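Local coordinates for octaprenyl-diphosphate synthase (Bacteroides thetaiotaomicron, PDB 3RMG), which probably transfers prenyl groups in isoprenoid biosynthesis, as a magnesium-dependent member of the FPP/GGPP synthase family, at residues Val58-Thr69 against Ser188-Ala199; Ala73-Thr81 against Leu137-Leu145. One frame throughout, in Å; residues are numbered along the deposited sequence.

Interaction 1: residues Val58-Thr69 against Ser188-Ala199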
ATOM      1  N   VAL A  58      26.728  -5.124   1.604  1.00 38.82           N
ATOM      2  CA  VAL A  58      26.960  -4.587   0.242  1.00 31.89           C
ATOM      3  C   VAL A  58      27.425  -3.134   0.284  1.00 31.91           C
ATOM      4  O   VAL A  58      28.319  -2.743  -0.455  1.00 40.09           O
ATOM      5  CB  VAL A  58      25.690  -4.700  -0.667  1.00 34.64           C
ATOM      6  CG1 VAL A  58      25.815  -3.812  -1.932  1.00 31.80           C
ATOM      7  CG2 VAL A  58      25.473  -6.113  -1.059  1.00 30.58           C
ATOM      8  N   ALA A  59      26.809  -2.330   1.139  1.00 30.93           N
ATOM      9  CA  ALA A  59      27.199  -0.921   1.240  1.00 41.01           C
ATOM     10  C   ALA A  59      28.644  -0.813   1.708  1.00 39.65           C
ATOM     11  O   ALA A  59      29.424   0.012   1.200  1.00 32.15           O
ATOM     12  CB  ALA A  59      26.259  -0.150   2.177  1.00 36.26           C
ATOM     13  N   ARG A  60      29.007  -1.673   2.654  1.00 36.36           N
ATOM     14  CA  ARG A  60      30.363  -1.677   3.194  1.00 35.10           C
ATOM     15  C   ARG A  60      31.398  -2.141   2.163  1.00 41.84           C
ATOM     16  O   ARG A  60      32.594  -1.879   2.321  1.00 46.15           O
ATOM     17  CB  ARG A  60      30.443  -2.487   4.494  1.00 31.35           C
ATOM     18  CG  ARG A  60      29.836  -1.752   5.712  1.00 31.57           C
ATOM     19  CD  ARG A  60      30.696  -0.579   6.201  1.00 41.13           C
ATOM     20  NE  ARG A  60      32.024  -1.043   6.590  1.00 45.48           N
ATOM     21  CZ  ARG A  60      32.296  -1.609   7.764  1.00 62.41           C
ATOM     22  NH1 ARG A  60      31.336  -1.764   8.674  1.00 59.39           N
ATOM     23  NH2 ARG A  60      33.531  -2.020   8.034  1.00 67.64           N
ATOM     24  N   LEU A  61      30.958  -2.796   1.091  1.00 41.58           N
ATOM     25  CA  LEU A  61      31.886  -3.041  -0.018  1.00 46.16           C
ATOM     26  C   LEU A  61      32.413  -1.721  -0.576  1.00 47.58           C
ATOM     27  O   LEU A  61      33.542  -1.653  -1.033  1.00 48.04           O
ATOM     28  CB  LEU A  61      31.237  -3.838  -1.147  1.00 39.89           C
ATOM     29  CG  LEU A  61      31.025  -5.331  -0.945  1.00 48.63           C
ATOM     30  CD1 LEU A  61      30.301  -5.908  -2.149  1.00 46.89           C
ATOM     31  CD2 LEU A  61      32.368  -6.025  -0.726  1.00 42.48           C
ATOM     32  N   TYR A  62      31.595  -0.672  -0.523  1.00 50.43           N
ATOM     33  CA  TYR A  62      31.916   0.585  -1.210  1.00 48.87           C
ATOM     34  C   TYR A  62      32.290   1.733  -0.287  1.00 52.12           C
ATOM     35  O   TYR A  62      33.063   2.610  -0.665  1.00 54.43           O
ATOM     36  CB  TYR A  62      30.741   1.011  -2.085  1.00 46.69           C
ATOM     37  CG  TYR A  62      30.350  -0.061  -3.049  1.00 46.10           C
ATOM     38  CD1 TYR A  62      31.229  -0.473  -4.040  1.00 46.48           C
ATOM     39  CD2 TYR A  62      29.116  -0.682  -2.959  1.00 51.10           C
ATOM     40  CE1 TYR A  62      30.885  -1.471  -4.926  1.00 45.93           C
ATOM     41  CE2 TYR A  62      28.757  -1.680  -3.831  1.00 46.54           C
ATOM     42  CZ  TYR A  62      29.650  -2.077  -4.817  1.00 51.84           C
ATOM     43  OH  TYR A  62      29.298  -3.080  -5.697  1.00 46.25           O
ATOM     44  N   GLY A  63      31.727   1.744   0.914  1.00 54.65           N
ATOM     45  CA  GLY A  63      31.982   2.837   1.837  1.00 57.53           C
ATOM     46  C   GLY A  63      31.410   2.609   3.215  1.00 54.96           C
ATOM     47  O   GLY A  63      31.190   1.477   3.636  1.00 60.23           O
ATOM     48  N   ALA A  64      31.183   3.694   3.932  1.00 52.26           N
ATOM     49  CA  ALA A  64      30.580   3.598   5.241  1.00 50.26           C
ATOM     50  C   ALA A  64      29.072   3.634   5.053  1.00 48.00           C
ATOM     51  O   ALA A  64      28.566   4.238   4.115  1.00 49.95           O
ATOM     52  CB  ALA A  64      31.038   4.745   6.134  1.00 46.23           C
ATOM     53  N   VAL A  65      28.369   2.971   5.954  1.00 43.73           N
ATOM     54  CA  VAL A  65      26.923   2.976   5.970  1.00 44.41           C
ATOM     55  C   VAL A  65      26.420   4.368   6.322  1.00 49.56           C
ATOM     56  O   VAL A  65      26.844   4.948   7.327  1.00 47.77           O
ATOM     57  CB  VAL A  65      26.426   2.009   7.051  1.00 48.34           C
ATOM     58  CG1 VAL A  65      24.985   2.318   7.445  1.00 42.12           C
ATOM     59  CG2 VAL A  65      26.622   0.569   6.600  1.00 36.94           C
ATOM     60  N   THR A  66      25.521   4.902   5.498  1.00 50.95           N
ATOM     61  CA  THR A  66      24.924   6.208   5.752  1.00 50.76           C
ATOM     62  C   THR A  66      23.505   6.011   6.259  1.00 49.48           C
ATOM     63  O   THR A  66      22.971   4.904   6.210  1.00 46.71           O
ATOM     64  CB  THR A  66      24.863   7.067   4.478  1.00 51.38           C
ATOM     65  OG1 THR A  66      23.871   6.529   3.597  1.00 62.42           O
ATOM     66  CG2 THR A  66      26.198   7.074   3.766  1.00 48.03           C
ATOM     67  N   PRO A  67      22.883   7.089   6.749  1.00 49.79           N
ATOM     68  CA  PRO A  67      21.496   7.021   7.200  1.00 48.28           C
ATOM     69  C   PRO A  67      20.553   6.647   6.047  1.00 45.79           C
ATOM     70  O   PRO A  67      19.503   6.051   6.274  1.00 43.46           O
ATOM     71  CB  PRO A  67      21.210   8.449   7.695  1.00 56.28           C
ATOM     72  CG  PRO A  67      22.552   9.096   7.887  1.00 50.70           C
ATOM     73  CD  PRO A  67      23.458   8.439   6.883  1.00 53.77           C
ATOM     74  N   ALA A  68      20.942   6.977   4.821  1.00 43.06           N
ATOM     75  CA  ALA A  68      20.206   6.519   3.630  1.00 45.43           C
ATOM     76  C   ALA A  68      20.210   4.989   3.492  1.00 44.24           C
ATOM     77  O   ALA A  68      19.215   4.399   3.074  1.00 41.15           O
ATOM     78  CB  ALA A  68      20.769   7.173   2.355  1.00 43.37           C
ATOM     79  N   THR A  69      21.330   4.355   3.845  1.00 40.47           N
ATOM     80  CA  THR A  69      21.437   2.898   3.784  1.00 35.33           C
ATOM     81  C   THR A  69      20.455   2.281   4.750  1.00 36.69           C
ATOM     82  O   THR A  69      19.723   1.362   4.401  1.00 42.70           O
ATOM     83  CB  THR A  69      22.848   2.417   4.182  1.00 40.42           C
ATOM     84  OG1 THR A  69      23.828   3.082   3.382  1.00 41.74           O
ATOM     85  CG2 THR A  69      22.982   0.929   3.980  1.00 35.51           C
ATOM     86  N   SER A 188      22.777   3.833  -2.107  1.00 38.71           N
ATOM     87  CA  SER A 188      22.795   4.585  -0.845  1.00 38.70           C
ATOM     88  C   SER A 188      24.162   5.159  -0.500  1.00 45.15           C
ATOM     89  O   SER A 188      24.249   6.099   0.280  1.00 49.08           O
ATOM     90  CB  SER A 188      22.298   3.721   0.318  1.00 38.17           C
ATOM     91  OG  SER A 188      23.304   2.821   0.762  1.00 39.61           O
ATOM     92  N   VAL A 189      25.219   4.583  -1.069  1.00 48.25           N
ATOM     93  CA  VAL A 189      26.582   5.073  -0.861  1.00 46.43           C
ATOM     94  C   VAL A 189      27.083   5.719  -2.145  1.00 48.79           C
ATOM     95  O   VAL A 189      28.248   6.063  -2.278  1.00 48.88           O
ATOM     96  CB  VAL A 189      27.559   3.949  -0.384  1.00 48.93           C
ATOM     97  CG1 VAL A 189      27.125   3.400   0.975  1.00 49.67           C
ATOM     98  CG2 VAL A 189      27.621   2.810  -1.387  1.00 45.97           C
ATOM     99  N   GLN A 190      26.181   5.872  -3.100  1.00 53.39           N
ATOM    100  CA  GLN A 190      26.433   6.721  -4.260  1.00 58.62           C
ATOM    101  C   GLN A 190      27.594   6.283  -5.140  1.00 58.58           C
ATOM    102  O   GLN A 190      28.401   7.115  -5.548  1.00 65.03           O
ATOM    103  CB  GLN A 190      26.672   8.160  -3.803  1.00 56.60           C
ATOM    104  CG  GLN A 190      25.545   8.713  -2.964  1.00 65.13           C
ATOM    105  CD  GLN A 190      25.713  10.181  -2.679  1.00 77.06           C
ATOM    106  OE1 GLN A 190      26.824  10.654  -2.437  1.00 85.85           O
ATOM    107  NE2 GLN A 190      24.611  10.918  -2.708  1.00 77.68           N
ATOM    108  N   VAL A 191      27.678   4.996  -5.452  1.00 53.67           N
ATOM    109  CA  VAL A 191      28.703   4.541  -6.387  1.00 49.72           C
ATOM    110  C   VAL A 191      28.156   4.532  -7.815  1.00 49.57           C
ATOM    111  O   VAL A 191      26.980   4.812  -8.040  1.00 50.14           O
ATOM    112  CB  VAL A 191      29.266   3.173  -5.983  1.00 53.01           C
ATOM    113  CG1 VAL A 191      30.033   3.304  -4.668  1.00 46.57           C
ATOM    114  CG2 VAL A 191      28.136   2.155  -5.834  1.00 51.12           C
ATOM    115  N   GLY A 192      29.006   4.232  -8.786  1.00 51.09           N
ATOM    116  CA  GLY A 192      28.591   4.283 -10.185  1.00 47.77           C
ATOM    117  C   GLY A 192      27.580   3.219 -10.602  1.00 48.30           C
ATOM    118  O   GLY A 192      27.274   2.285  -9.839  1.00 43.94           O
ATOM    119  N   GLU A 193      27.081   3.363 -11.826  1.00 40.32           N
ATOM    120  CA  GLU A 193      26.057   2.486 -12.390  1.00 53.98           C
ATOM    121  C   GLU A 193      26.474   1.015 -12.449  1.00 50.92           C
ATOM    122  O   GLU A 193      25.661   0.123 -12.196  1.00 53.84           O
ATOM    123  CB  GLU A 193      25.641   2.975 -13.785  1.00 54.78           C
ATOM    124  CG  GLU A 193      24.879   4.300 -13.771  1.00 62.42           C
ATOM    125  CD  GLU A 193      24.357   4.705 -15.145  1.00 75.57           C
ATOM    126  OE1 GLU A 193      24.100   3.812 -15.986  1.00 77.05           O
ATOM    127  OE2 GLU A 193      24.202   5.923 -15.380  1.00 78.03           O
ATOM    128  N   GLU A 194      27.737   0.764 -12.760  1.00 47.43           N
ATOM    129  CA  GLU A 194      28.211  -0.607 -12.877  1.00 53.63           C
ATOM    130  C   GLU A 194      28.253  -1.311 -11.519  1.00 52.78           C
ATOM    131  O   GLU A 194      27.935  -2.497 -11.411  1.00 47.02           O
ATOM    132  CB  GLU A 194      29.576  -0.671 -13.564  1.00 59.28           C
ATOM    133  CG  GLU A 194      30.765  -0.432 -12.648  1.00 74.69           C
ATOM    134  CD  GLU A 194      31.337   0.968 -12.770  1.00 87.41           C
ATOM    135  OE1 GLU A 194      30.584   1.949 -12.582  1.00 88.60           O
ATOM    136  OE2 GLU A 194      32.552   1.076 -13.046  1.00 97.12           O
ATOM    137  N   GLU A 195      28.628  -0.574 -10.482  1.00 47.58           N
ATOM    138  CA  GLU A 195      28.667  -1.146  -9.148  1.00 43.73           C
ATOM    139  C   GLU A 195      27.257  -1.445  -8.664  1.00 39.81           C
ATOM    140  O   GLU A 195      26.993  -2.515  -8.091  1.00 44.39           O
ATOM    141  CB  GLU A 195      29.422  -0.216  -8.195  1.00 52.35           C
ATOM    142  CG  GLU A 195      30.890  -0.024  -8.591  1.00 62.07           C
ATOM    143  CD  GLU A 195      31.421   1.368  -8.279  1.00 84.00           C
ATOM    144  OE1 GLU A 195      30.752   2.366  -8.638  1.00 89.82           O
ATOM    145  OE2 GLU A 195      32.520   1.460  -7.689  1.00 89.01           O
ATOM    146  N   VAL A 196      26.341  -0.516  -8.923  1.00 36.48           N
ATOM    147  CA  VAL A 196      24.916  -0.719  -8.648  1.00 32.67           C
ATOM    148  C   VAL A 196      24.402  -1.936  -9.421  1.00 36.42           C
ATOM    149  O   VAL A 196      23.706  -2.777  -8.865  1.00 43.41           O
ATOM    150  CB  VAL A 196      24.100   0.542  -9.020  1.00 38.07           C
ATOM    151  CG1 VAL A 196      22.639   0.251  -9.024  1.00 31.18           C
ATOM    152  CG2 VAL A 196      24.408   1.678  -8.042  1.00 39.75           C
ATOM    153  N   ALA A 197      24.776  -2.046 -10.696  1.00 36.03           N
ATOM    154  CA  ALA A 197      24.387  -3.200 -11.506  1.00 36.21           C
ATOM    155  C   ALA A 197      25.037  -4.477 -10.976  1.00 37.82           C
ATOM    156  O   ALA A 197      24.422  -5.560 -10.951  1.00 35.33           O
ATOM    157  CB  ALA A 197      24.759  -2.986 -12.991  1.00 35.64           C
ATOM    158  N   PHE A 198      26.288  -4.353 -10.556  1.00 30.29           N
ATOM    159  CA  PHE A 198      26.984  -5.488  -9.966  1.00 31.70           C
ATOM    160  C   PHE A 198      26.284  -5.966  -8.684  1.00 33.17           C
ATOM    161  O   PHE A 198      26.133  -7.168  -8.458  1.00 34.35           O
ATOM    162  CB  PHE A 198      28.436  -5.108  -9.707  1.00 26.93           C
ATOM    163  CG  PHE A 198      29.146  -5.993  -8.724  1.00 31.89           C
ATOM    164  CD1 PHE A 198      28.843  -5.930  -7.366  1.00 41.33           C
ATOM    165  CD2 PHE A 198      30.182  -6.827  -9.141  1.00 31.99           C
ATOM    166  CE1 PHE A 198      29.530  -6.723  -6.437  1.00 42.54           C
ATOM    167  CE2 PHE A 198      30.868  -7.616  -8.224  1.00 39.99           C
ATOM    168  CZ  PHE A 198      30.537  -7.561  -6.863  1.00 33.08           C
ATOM    169  N   ALA A 199      25.837  -5.021  -7.861  1.00 31.73           N
ATOM    170  CA  ALA A 199      25.207  -5.353  -6.580  1.00 27.63           C
ATOM    171  C   ALA A 199      23.857  -6.014  -6.821  1.00 33.74           C
ATOM    172  O   ALA A 199      23.511  -7.004  -6.148  1.00 35.49           O
ATOM    173  CB  ALA A 199      25.032  -4.088  -5.728  1.00 27.64           C
TER
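Helix 58-62 runs roughly antiparallel to helix 193-199, their axes at 150° and 11.4 Å apart, but the turn before 193-199 comes closer, with Ala-59 CA 6.4 Å from Val-189 CA. Tyr-62 spans the gap between the helices. Its CG is anti to the carbonyl carbon (chi1 -55°), and Val-191 CG2 sits over one face of its ring, a CH-pi contact 4.2 Å from the centroid; Leu-61 CB backs the opposite face. A large flat ring suits this place: aliphatic groups press on both faces while Tyr-62 OH reaches helix 193-199, 3.3 Å from Phe-198 CD1. Each segment spans a turn between helices of the all-helical polyprenyl synthase fold, 50-62 to 67-90 and 174-188 to 193-217. Where helix 67-90 starts, Thr-66 and Thr-69 form a capping box, each hydroxyl taking the other's backbone N-H, weakly at Thr-66 OG1. Thr-69 OG1 also donates to Ser-188 OG at 2.7 Å, and Ser-188 OG is bonded to Ala-185 O. Short hydroxyl side chains suit a place where the Thr-69 and Ser-188 CA atoms are 5.1 Å apart. Val-189 divides its branches, CG1 meeting Ala-59 CB at 3.8 Å and CG2 Tyr-62 CB at 3.7 Å.

Interaction 2: residues Ala73-Thr81 against Leu137-Leu145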
ATOM      1  N   ALA A  73      17.096  -0.001   3.917  1.00 40.50           N
ATOM      2  CA  ALA A  73      16.907  -1.319   4.498  1.00 43.08           C
ATOM      3  C   ALA A  73      15.565  -1.427   5.216  1.00 43.69           C
ATOM      4  O   ALA A  73      14.838  -2.404   5.053  1.00 47.90           O
ATOM      5  CB  ALA A  73      18.065  -1.656   5.437  1.00 39.68           C
ATOM      6  N   VAL A  74      15.241  -0.420   6.019  1.00 42.44           N
ATOM      7  CA  VAL A  74      13.930  -0.350   6.647  1.00 41.33           C
ATOM      8  C   VAL A  74      12.816  -0.342   5.589  1.00 40.85           C
ATOM      9  O   VAL A  74      11.856  -1.127   5.648  1.00 36.16           O
ATOM     10  CB  VAL A  74      13.826   0.895   7.531  1.00 44.55           C
ATOM     11  CG1 VAL A  74      12.413   1.038   8.136  1.00 43.73           C
ATOM     12  CG2 VAL A  74      14.879   0.818   8.628  1.00 38.82           C
ATOM     13  N   SER A  75      12.952   0.530   4.605  1.00 34.12           N
ATOM     14  CA  SER A  75      11.928   0.623   3.579  1.00 41.59           C
ATOM     15  C   SER A  75      11.643  -0.738   2.973  1.00 47.24           C
ATOM     16  O   SER A  75      10.495  -1.169   2.935  1.00 55.47           O
ATOM     17  CB  SER A  75      12.344   1.583   2.479  1.00 36.56           C
ATOM     18  OG  SER A  75      11.363   1.592   1.464  1.00 44.93           O
ATOM     19  N   LEU A  76      12.688  -1.412   2.493  1.00 46.53           N
ATOM     20  CA  LEU A  76      12.508  -2.676   1.795  1.00 45.07           C
ATOM     21  C   LEU A  76      12.014  -3.761   2.735  1.00 42.81           C
ATOM     22  O   LEU A  76      11.179  -4.571   2.366  1.00 49.60           O
ATOM     23  CB  LEU A  76      13.791  -3.099   1.079  1.00 46.90           C
ATOM     24  CG  LEU A  76      14.109  -2.309  -0.208  1.00 41.66           C
ATOM     25  CD1 LEU A  76      15.488  -2.630  -0.714  1.00 34.69           C
ATOM     26  CD2 LEU A  76      13.073  -2.559  -1.307  1.00 38.11           C
ATOM     27  N   GLU A  77      12.490  -3.751   3.971  1.00 45.08           N
ATOM     28  CA  GLU A  77      11.996  -4.700   4.957  1.00 45.77           C
ATOM     29  C   GLU A  77      10.512  -4.467   5.290  1.00 46.68           C
ATOM     30  O   GLU A  77       9.751  -5.412   5.487  1.00 50.08           O
ATOM     31  CB  GLU A  77      12.863  -4.653   6.215  1.00 47.58           C
ATOM     32  CG  GLU A  77      12.718  -5.870   7.114  1.00 56.15           C
ATOM     33  CD  GLU A  77      13.369  -7.116   6.531  1.00 60.22           C
ATOM     34  OE1 GLU A  77      13.985  -7.022   5.451  1.00 59.58           O
ATOM     35  OE2 GLU A  77      13.263  -8.193   7.156  1.00 71.74           O
ATOM     36  N   LEU A  78      10.095  -3.211   5.349  1.00 46.80           N
ATOM     37  CA  LEU A  78       8.684  -2.904   5.551  1.00 48.28           C
ATOM     38  C   LEU A  78       7.826  -3.372   4.368  1.00 50.70           C
ATOM     39  O   LEU A  78       6.718  -3.900   4.555  1.00 50.10           O
ATOM     40  CB  LEU A  78       8.489  -1.400   5.777  1.00 50.99           C
ATOM     41  CG  LEU A  78       9.094  -0.875   7.078  1.00 49.64           C
ATOM     42  CD1 LEU A  78       8.947   0.632   7.191  1.00 40.35           C
ATOM     43  CD2 LEU A  78       8.464  -1.586   8.254  1.00 33.24           C
ATOM     44  N   LEU A  79       8.326  -3.159   3.154  1.00 42.63           N
ATOM     45  CA  LEU A  79       7.598  -3.583   1.953  1.00 46.10           C
ATOM     46  C   LEU A  79       7.362  -5.095   1.970  1.00 48.56           C
ATOM     47  O   LEU A  79       6.263  -5.576   1.676  1.00 48.90           O
ATOM     48  CB  LEU A  79       8.366  -3.174   0.688  1.00 45.30           C
ATOM     49  CG  LEU A  79       7.848  -3.680  -0.659  1.00 46.31           C
ATOM     50  CD1 LEU A  79       6.407  -3.277  -0.843  1.00 51.01           C
ATOM     51  CD2 LEU A  79       8.690  -3.116  -1.785  1.00 44.16           C
ATOM     52  N   HIS A  80       8.410  -5.837   2.316  1.00 51.34           N
ATOM     53  CA  HIS A  80       8.337  -7.282   2.423  1.00 53.61           C
ATOM     54  C   HIS A  80       7.334  -7.691   3.501  1.00 55.41           C
ATOM     55  O   HIS A  80       6.448  -8.517   3.272  1.00 58.18           O
ATOM     56  CB  HIS A  80       9.711  -7.827   2.772  1.00 55.45           C
ATOM     57  CG  HIS A  80       9.720  -9.289   3.083  1.00 65.42           C
ATOM     58  ND1 HIS A  80       9.235 -10.239   2.209  1.00 67.37           N
ATOM     59  CD2 HIS A  80      10.184  -9.968   4.160  1.00 72.99           C
ATOM     60  CE1 HIS A  80       9.395 -11.441   2.736  1.00 67.72           C
ATOM     61  NE2 HIS A  80       9.968 -11.304   3.919  1.00 72.05           N
ATOM     62  N   THR A  81       7.469  -7.102   4.681  1.00 51.09           N
ATOM     63  CA  THR A  81       6.553  -7.413   5.763  1.00 54.21           C
ATOM     64  C   THR A  81       5.118  -7.153   5.358  1.00 54.73           C
ATOM     65  O   THR A  81       4.235  -7.963   5.644  1.00 57.71           O
ATOM     66  CB  THR A  81       6.848  -6.594   7.027  1.00 58.90           C
ATOM     67  OG1 THR A  81       8.266  -6.531   7.242  1.00 63.44           O
ATOM     68  CG2 THR A  81       6.178  -7.238   8.227  1.00 51.06           C
ATOM     69  N   LEU A 137      13.345   2.868  -7.073  1.00 45.58           N
ATOM     70  CA  LEU A 137      13.538   1.429  -6.936  1.00 40.96           C
ATOM     71  C   LEU A 137      12.460   0.817  -6.044  1.00 39.55           C
ATOM     72  O   LEU A 137      11.869  -0.210  -6.364  1.00 40.57           O
ATOM     73  CB  LEU A 137      14.946   1.120  -6.400  1.00 43.93           C
ATOM     74  CG  LEU A 137      15.245  -0.286  -5.863  1.00 49.02           C
ATOM     75  CD1 LEU A 137      16.731  -0.551  -5.781  1.00 43.21           C
ATOM     76  CD2 LEU A 137      14.630  -0.464  -4.491  1.00 55.03           C
ATOM     77  N   VAL A 138      12.200   1.444  -4.911  1.00 40.05           N
ATOM     78  CA  VAL A 138      11.253   0.857  -3.986  1.00 39.82           C
ATOM     79  C   VAL A 138       9.850   0.930  -4.556  1.00 44.29           C
ATOM     80  O   VAL A 138       9.064  -0.022  -4.439  1.00 39.73           O
ATOM     81  CB  VAL A 138      11.250   1.577  -2.642  1.00 41.42           C
ATOM     82  CG1 VAL A 138      10.106   1.044  -1.795  1.00 41.01           C
ATOM     83  CG2 VAL A 138      12.583   1.381  -1.945  1.00 38.12           C
ATOM     84  N   SER A 139       9.511   2.066  -5.162  1.00 39.22           N
ATOM     85  CA  SER A 139       8.148   2.186  -5.656  1.00 43.47           C
ATOM     86  C   SER A 139       7.928   1.214  -6.816  1.00 46.77           C
ATOM     87  O   SER A 139       6.960   0.453  -6.811  1.00 44.99           O
ATOM     88  CB  SER A 139       7.765   3.644  -5.997  1.00 45.54           C
ATOM     89  OG  SER A 139       8.500   4.173  -7.095  1.00 41.23           O
ATOM     90  N   SER A 140       8.832   1.196  -7.794  1.00 47.37           N
ATOM     91  CA  SER A 140       8.616   0.292  -8.925  1.00 49.71           C
ATOM     92  C   SER A 140       8.587  -1.161  -8.473  1.00 46.78           C
ATOM     93  O   SER A 140       7.824  -1.964  -8.999  1.00 51.51           O
ATOM     94  CB  SER A 140       9.643   0.505 -10.036  1.00 46.16           C
ATOM     95  OG  SER A 140      10.926   0.135  -9.598  1.00 63.09           O
ATOM     96  N   LEU A 141       9.397  -1.501  -7.479  1.00 46.21           N
ATOM     97  CA  LEU A 141       9.367  -2.853  -6.929  1.00 45.83           C
ATOM     98  C   LEU A 141       8.002  -3.133  -6.334  1.00 48.93           C
ATOM     99  O   LEU A 141       7.447  -4.218  -6.517  1.00 56.29           O
ATOM    100  CB  LEU A 141      10.446  -3.049  -5.857  1.00 49.50           C
ATOM    101  CG  LEU A 141      10.415  -4.416  -5.173  1.00 47.22           C
ATOM    102  CD1 LEU A 141      10.859  -5.465  -6.163  1.00 43.88           C
ATOM    103  CD2 LEU A 141      11.291  -4.465  -3.920  1.00 47.33           C
ATOM    104  N   GLY A 142       7.464  -2.164  -5.600  1.00 48.36           N
ATOM    105  CA  GLY A 142       6.118  -2.299  -5.060  1.00 42.69           C
ATOM    106  C   GLY A 142       5.157  -2.655  -6.183  1.00 50.43           C
ATOM    107  O   GLY A 142       4.342  -3.575  -6.064  1.00 41.87           O
ATOM    108  N   GLN A 143       5.256  -1.928  -7.291  1.00 50.23           N
ATOM    109  CA  GLN A 143       4.460  -2.241  -8.467  1.00 56.44           C
ATOM    110  C   GLN A 143       4.648  -3.705  -8.879  1.00 57.71           C
ATOM    111  O   GLN A 143       3.705  -4.496  -8.835  1.00 57.07           O
ATOM    112  CB  GLN A 143       4.836  -1.332  -9.631  1.00 54.02           C
ATOM    113  CG  GLN A 143       4.089  -0.042  -9.686  1.00 61.03           C
ATOM    114  CD  GLN A 143       3.923   0.444 -11.107  1.00 62.79           C
ATOM    115  OE1 GLN A 143       2.838   0.864 -11.511  1.00 68.89           O
ATOM    116  NE2 GLN A 143       4.992   0.366 -11.882  1.00 63.95           N
ATOM    117  N   LYS A 144       5.871  -4.057  -9.264  1.00 56.46           N
ATOM    118  CA  LYS A 144       6.176  -5.427  -9.704  1.00 58.12           C
ATOM    119  C   LYS A 144       5.532  -6.500  -8.830  1.00 54.09           C
ATOM    120  O   LYS A 144       4.783  -7.335  -9.329  1.00 61.45           O
ATOM    121  CB  LYS A 144       7.686  -5.666  -9.791  1.00 55.68           C
ATOM    122  CG  LYS A 144       8.048  -7.110 -10.171  1.00 64.99           C
ATOM    123  CD  LYS A 144       9.541  -7.396 -10.014  1.00 64.67           C
ATOM    124  CE  LYS A 144      10.381  -6.636 -11.039  1.00 67.99           C
ATOM    125  NZ  LYS A 144      11.771  -6.372 -10.548  1.00 67.40           N
ATOM    126  N   LEU A 145       5.815  -6.478  -7.531  1.00 51.31           N
ATOM    127  CA  LEU A 145       5.243  -7.464  -6.624  1.00 54.03           C
ATOM    128  C   LEU A 145       3.717  -7.524  -6.717  1.00 59.27           C
ATOM    129  O   LEU A 145       3.129  -8.605  -6.793  1.00 64.34           O
ATOM    130  CB  LEU A 145       5.668  -7.206  -5.178  1.00 49.31           C
ATOM    131  CG  LEU A 145       7.162  -7.331  -4.846  1.00 57.89           C
ATOM    132  CD1 LEU A 145       7.411  -7.052  -3.365  1.00 50.13           C
ATOM    133  CD2 LEU A 145       7.711  -8.704  -5.223  1.00 61.79           C
TER
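Leu-79 enters helix 137-145 as a knob in a hole formed by Val-138, Leu-141, Gly-142 and Leu-145. The two segments run nearly parallel, 13° apart, with axes 10.8 Å from each other, a separation that leucine side chains can bridge. Leu-79 holds CG anti to its backbone N (chi1 173°), which carries the branch out toward the facing helix; its CD2 then comes 3.6 Å from Leu-141 CD2. The same methyl lies 4.1 Å from Gly-142 N. Gly-142 offers bare backbone to this side of the knob, the space beside its CA being taken by Ser-139 O. Leu-145 borders the knob further along, its CD1 being 4.3 Å from Leu-79 CG.

In Leu-76, with CG anti to the carbonyl carbon (chi1 -75°) and CD1 continuing the chain, the other methyl, CD2, is left to meet helix 137-145. It sits 3.7 Å from Leu-141 CD2, the two side chains crossing at about a right angle, and also touches Leu-137 and Val-138. Leu-141 CD2 thus meets both Leu-76 and Leu-79. Val-138, branched at CB, turns both methyls to Ser-75, with CG1 3.5 Å from Ser-75 OG. Serine is small enough to fit here, and its buried hydroxyl is hydrogen-bonded to Ser-122 O. Both are core helices of the all-helical isoprenoid synthase fold; helix 67-90 runs on toward the aspartate-rich motif that in this family typically binds magnesium and diphosphate. Helix 174-188 packs on Leu-76 and Leu-141, helix 102-128 on Ser-75, and the second subunit touches helix 137-145 through Ser-139 and Gln-143.

In the fold
Helix 67-90 is common to both interactions: interaction 1 takes in its capped beginning and interaction 2 its middle, with contact centres about 18 Å apart. Along the chain, interaction 2 is nested inside the loop that interaction 1 closes. The deeper contact is interaction 2, its centre about 11 Å from the centre of the chain, against about 20 Å for that of interaction 1, and it is aliphatic packing without a hydrogen bond across it. Interaction 1, partly buried at the periphery, mixes a tyrosine and valines with hydroxyl bonds where the start of helix 67-90 meets the turn at Ser-188. Helix 174-188 adjoins both contacts, whereas the second subunit reaches interaction 2 but not interaction 1.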